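BH2414 protein (Bacillus halodurans, PDB 3ON1) is of unknown function but belongs to the L7Ae/L30e/S12e/Gadd45 family, many members of which bind RNA, so that an RNA-binding role is possible. Local coordinates at residues 28-33 and 57-62; 67-72 and 78-83. All coordinates share one frame; numbering follows the deposited sequence. Where two conformers were deposited one is given.

Two peripheral contacts frame the small alpha/beta/alpha sandwich of this L7Ae-like chain, one on each side of its centre. Contact 1 closes first along the sequence, joining the C-terminal ends of helices 23-31 and 46-59; contact 2 opens only afterwards and ties helix 69-75 to the loop that runs into strand 83-86. Their centres lie about 21 Å apart and their nearest atoms about 8 Å, so they do not touch. The mixed sheet is what they share: Val30 of contact 1 packs on Val38, while Arg69, Leu72 and Val82 of contact 2 touch Ser41, at the other end of strand 37-41. The two contacts thus join helix ends and connections near opposite ends of one central strand.

Contact 1: 28-33 and 57-62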
# COMPACT_ATOMS: atom_id res chain seq x y z
N LYS A 28 -6.43 6.55 -8.64
CA LYS A 28 -7.66 6.28 -9.36
C LYS A 28 -8.53 5.26 -8.63
O LYS A 28 -9.75 5.43 -8.52
CB LYS A 28 -7.34 5.80 -10.78
CG LYS A 28 -8.55 5.72 -11.68
CD LYS A 28 -8.13 5.34 -13.09
CE LYS A 28 -9.32 4.90 -13.91
NZ LYS A 28 -8.91 4.44 -15.26
N ALA A 29 -7.90 4.20 -8.12
CA ALA A 29 -8.61 3.15 -7.39
C ALA A 29 -9.20 3.65 -6.07
O ALA A 29 -10.30 3.26 -5.71
CB ALA A 29 -7.71 1.95 -7.16
N VAL A 30 -8.46 4.51 -5.37
CA VAL A 30 -8.96 5.17 -4.16
C VAL A 30 -10.23 5.96 -4.49
O VAL A 30 -11.25 5.85 -3.80
CB VAL A 30 -7.89 6.08 -3.51
CG1 VAL A 30 -8.50 7.04 -2.49
CG2 VAL A 30 -6.80 5.23 -2.83
N GLN A 31 -10.17 6.73 -5.57
CA GLN A 31 -11.31 7.55 -5.98
C GLN A 31 -12.52 6.72 -6.38
O GLN A 31 -13.66 7.16 -6.23
CB GLN A 31 -10.91 8.50 -7.11
CG GLN A 31 -9.91 9.55 -6.69
CD GLN A 31 -9.27 10.25 -7.87
OE1 GLN A 31 -9.25 9.73 -8.99
NE2 GLN A 31 -8.72 11.43 -7.62
N ASN A 32 -12.26 5.51 -6.88
CA ASN A 32 -13.33 4.57 -7.27
C ASN A 32 -13.82 3.67 -6.14
O ASN A 32 -14.62 2.77 -6.37
CB ASN A 32 -12.88 3.73 -8.46
CG ASN A 32 -13.15 4.41 -9.78
OD1 ASN A 32 -14.26 4.89 -10.04
ND2 ASN A 32 -12.13 4.45 -10.63
N GLY A 33 -13.32 3.91 -4.93
CA GLY A 33 -13.70 3.13 -3.75
C GLY A 33 -13.26 1.68 -3.78
O GLY A 33 -13.88 0.83 -3.13
N GLY A 57 -6.49 11.14 2.75
CA GLY A 57 -7.07 11.95 3.83
C GLY A 57 -8.50 12.35 3.53
O GLY A 57 -9.38 12.21 4.39
N SER A 58 -8.74 12.84 2.31
CA SER A 58 -10.07 13.23 1.86
C SER A 58 -11.06 12.07 1.86
O SER A 58 -12.21 12.23 2.26
CB SER A 58 -10.00 13.84 0.46
OG SER A 58 -9.20 15.01 0.47
N TYR A 59 -10.60 10.89 1.44
CA TYR A 59 -11.44 9.70 1.37
C TYR A 59 -11.46 8.90 2.68
O TYR A 59 -12.19 7.90 2.79
CB TYR A 59 -11.02 8.81 0.20
CG TYR A 59 -11.44 9.34 -1.16
CD1 TYR A 59 -12.71 9.08 -1.67
CD2 TYR A 59 -10.57 10.12 -1.92
CE1 TYR A 59 -13.10 9.56 -2.91
CE2 TYR A 59 -10.95 10.61 -3.18
CZ TYR A 59 -12.22 10.33 -3.66
OH TYR A 59 -12.63 10.81 -4.88
N GLN A 60 -10.67 9.34 3.66
CA GLN A 60 -10.50 8.65 4.95
C GLN A 60 -10.03 7.20 4.78
O GLN A 60 -10.56 6.27 5.40
CB GLN A 60 -11.76 8.76 5.83
CG GLN A 60 -11.97 10.18 6.36
CD GLN A 60 -13.23 10.35 7.20
OE1 GLN A 60 -14.21 9.60 7.06
NE2 GLN A 60 -13.22 11.35 8.07
N ILE A 61 -9.04 7.05 3.91
CA ILE A 61 -8.37 5.77 3.70
C ILE A 61 -7.02 5.83 4.43
O ILE A 61 -6.25 6.77 4.22
CB ILE A 61 -8.16 5.50 2.18
CG1 ILE A 61 -9.51 5.43 1.45
CG2 ILE A 61 -7.35 4.23 1.95
CD1 ILE A 61 -10.47 4.37 1.97
N PRO A 62 -6.75 4.84 5.29
CA PRO A 62 -5.46 4.84 5.99
C PRO A 62 -4.28 4.75 5.03
O PRO A 62 -4.36 4.07 3.99
CB PRO A 62 -5.54 3.60 6.88
CG PRO A 62 -6.59 2.75 6.27
CD PRO A 62 -7.59 3.71 5.72
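Val30 and Tyr59 bring the C-terminal turns of helices 23-31 and 46-59 together, their CA atoms 7.6 Å apart. Both helices belong to the alpha/beta/alpha sandwich of the L7Ae family, and each ends in a Schellman motif: Gly33 takes the positive phi in the first, where its N bonds to Val30 O at 3.1 Å, and Gln60 in the second. The junction itself is made by van der Waals packing, with the Tyr59 side chain as its bridge. Its CG lies anti to the carbonyl carbon (chi1 -74°), which sends the ring across the gap to the last turn of the other helix. Val30 CG1 meets the near part of that ring, 3.8 Å from Tyr59 CD2, and Val30 O sits over one ring face, displaced toward the rim. Farther out, the phenol end reaches Gln31, whose aliphatic portion serves as the contact surface while its amide plane stands 55° from the ring. On the inner side Ile61 approaches the same valine methyl more loosely, CG1 to CG1 at 4.4 Å. Val30 is buried, resting also on Val38 of strand 37-41 and on Cys56, so the contact grades from sheet-facing core to the more exposed tyrosine. At its outer limit Tyr59 OH lies against the Gln31 methylene carbons, 3.5 Å from CG and 3.6 Å from CB.

Contact 2: 67-72 and 78-83; sequences GNRQML and KHERVV
Arg81 N donates to Arg69 O across 3.1 Å, and beside this bond Gln70 NE2 donates to Glu80 OE2 at 3.0 Å. The second bond meets the carboxylate from above its plane, the amide standing nearly perpendicular to it (89°); a bend at chi2 (78°) brings the Gln70 amide back to the glutamate. The other oxygen, Glu80 OE1, accepts from a water at 2.7 Å, which in turn accepts from Arg69 NH1 at the guanidinium edge and so joins two opposite charges indirectly. Glu80 CA points its hydrogen at Arg69 O, and Arg69 CA does the same to Arg81 O. In this alpha/beta/alpha fold the loop before strand 83-86 thereby clasps the first turn of helix 69-75, whose N-cap, Asn68, accepts from Met71 N through OD1 at 2.8 Å. In the conformer given, Val82 CG1 lies over one face of the Arg69 guanidinium, toward its rim and 3.4 Å from CZ, the two side chains running alongside each other. Were Arg69 replaced by alanine, the bridging water would probably lose its NH1 donor, and the Glu80 carboxylate its water-mediated link to a positive charge. Deeper in, Leu72 CB packs against Arg81 O at 3.7 Å, while its side chain also touches Trp6 and Leu10 of helix 5-15.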
# COMPACT_ATOMS: atom_id res chain seq x y z
N GLY A 67 8.99 0.69 5.37
CA GLY A 67 9.97 -0.07 4.60
C GLY A 67 10.78 0.74 3.62
O GLY A 67 11.11 1.89 3.87
N ASN A 68 11.13 0.11 2.50
CA ASN A 68 11.75 0.79 1.38
C ASN A 68 11.24 0.12 0.12
O ASN A 68 10.52 -0.88 0.20
CB ASN A 68 13.28 0.77 1.49
CG ASN A 68 13.84 -0.64 1.49
OD1 ASN A 68 13.40 -1.48 0.72
ND2 ASN A 68 14.82 -0.89 2.36
N ARG A 69 11.58 0.66 -1.05
CA ARG A 69 11.00 0.15 -2.29
C ARG A 69 11.49 -1.25 -2.65
O ARG A 69 10.78 -2.00 -3.31
CB ARG A 69 11.18 1.14 -3.45
CG ARG A 69 12.61 1.37 -3.90
CD ARG A 69 12.66 2.43 -5.00
NE ARG A 69 12.26 3.74 -4.48
CZ ARG A 69 12.06 4.82 -5.22
NH1 ARG A 69 12.18 4.78 -6.54
NH2 ARG A 69 11.71 5.95 -4.63
N GLN A 70 12.68 -1.61 -2.18
CA GLN A 70 13.23 -2.95 -2.38
C GLN A 70 12.45 -4.00 -1.60
O GLN A 70 12.01 -5.00 -2.18
CB GLN A 70 14.73 -2.98 -2.02
CG GLN A 70 15.62 -2.17 -2.96
CD GLN A 70 15.59 -0.67 -2.71
OE1 GLN A 70 15.32 -0.21 -1.60
NE2 GLN A 70 15.86 0.10 -3.75
N MSE A 71 12.27 -3.78 -0.30
CA MSE A 71 11.50 -4.67 0.57
C MSE A 71 10.06 -4.83 0.08
O MSE A 71 9.52 -5.94 0.08
CB MSE A 71 11.46 -4.13 2.00
CG MSE A 71 12.78 -4.09 2.73
SE MSE A 71 12.63 -2.91 4.28
CE MSE A 71 10.96 -3.62 4.97
N LEU A 72 9.43 -3.73 -0.34
CA LEU A 72 8.04 -3.78 -0.81
C LEU A 72 7.90 -4.55 -2.11
O LEU A 72 7.03 -5.41 -2.25
CB LEU A 72 7.47 -2.36 -0.97
CG LEU A 72 7.12 -1.60 0.31
CD1 LEU A 72 6.45 -0.29 -0.07
CD2 LEU A 72 6.21 -2.44 1.21
N LYS A 78 8.17 -8.63 -7.09
CA LYS A 78 8.61 -7.65 -8.07
C LYS A 78 9.96 -7.10 -7.60
O LYS A 78 10.44 -7.47 -6.53
CB LYS A 78 7.58 -6.52 -8.19
CG LYS A 78 6.17 -6.98 -8.57
CD LYS A 78 6.09 -7.53 -9.99
CE LYS A 78 4.71 -8.09 -10.29
NZ LYS A 78 4.61 -8.61 -11.69
N HIS A 79 10.57 -6.21 -8.37
CA HIS A 79 11.87 -5.70 -7.97
C HIS A 79 11.74 -4.58 -6.95
O HIS A 79 12.23 -4.69 -5.81
CB HIS A 79 12.71 -5.29 -9.18
CG HIS A 79 13.06 -6.44 -10.07
ND1 HIS A 79 13.01 -6.36 -11.44
CD2 HIS A 79 13.44 -7.71 -9.78
CE1 HIS A 79 13.36 -7.53 -11.96
NE2 HIS A 79 13.62 -8.36 -10.98
N GLU A 80 11.05 -3.51 -7.35
CA GLU A 80 10.83 -2.34 -6.50
C GLU A 80 9.44 -1.76 -6.67
O GLU A 80 8.97 -1.60 -7.80
CB GLU A 80 11.86 -1.25 -6.81
CG GLU A 80 13.29 -1.67 -6.56
CD GLU A 80 14.30 -0.60 -6.91
OE1 GLU A 80 13.90 0.40 -7.55
OE2 GLU A 80 15.48 -0.78 -6.57
N ARG A 81 8.78 -1.42 -5.56
CA ARG A 81 7.49 -0.74 -5.60
C ARG A 81 7.46 0.39 -4.58
O ARG A 81 8.00 0.26 -3.48
CB ARG A 81 6.33 -1.71 -5.36
CG ARG A 81 6.02 -2.66 -6.52
CD ARG A 81 5.64 -1.90 -7.78
NE ARG A 81 5.21 -2.80 -8.85
CZ ARG A 81 6.03 -3.34 -9.74
NH1 ARG A 81 7.33 -3.09 -9.71
NH2 ARG A 81 5.55 -4.15 -10.68
N VAL A 82 6.85 1.53 -4.94
CA VAL A 82 6.73 2.64 -3.99
C VAL A 82 5.30 2.87 -3.48
O VAL A 82 5.11 3.28 -2.33
CB VAL A 82 7.31 3.98 -4.53
CG1 VAL A 82 8.82 3.98 -4.44
CG2 VAL A 82 6.85 4.24 -5.95
N VAL A 83 4.31 2.62 -4.32
CA VAL A 83 2.92 2.86 -3.92
C VAL A 83 2.11 1.60 -4.12
O VAL A 83 2.02 1.09 -5.23
CB VAL A 83 2.26 4.01 -4.73
CG1 VAL A 83 0.83 4.26 -4.24
CG2 VAL A 83 3.09 5.28 -4.66
O HOH W 1 13.34 2.89 -8.33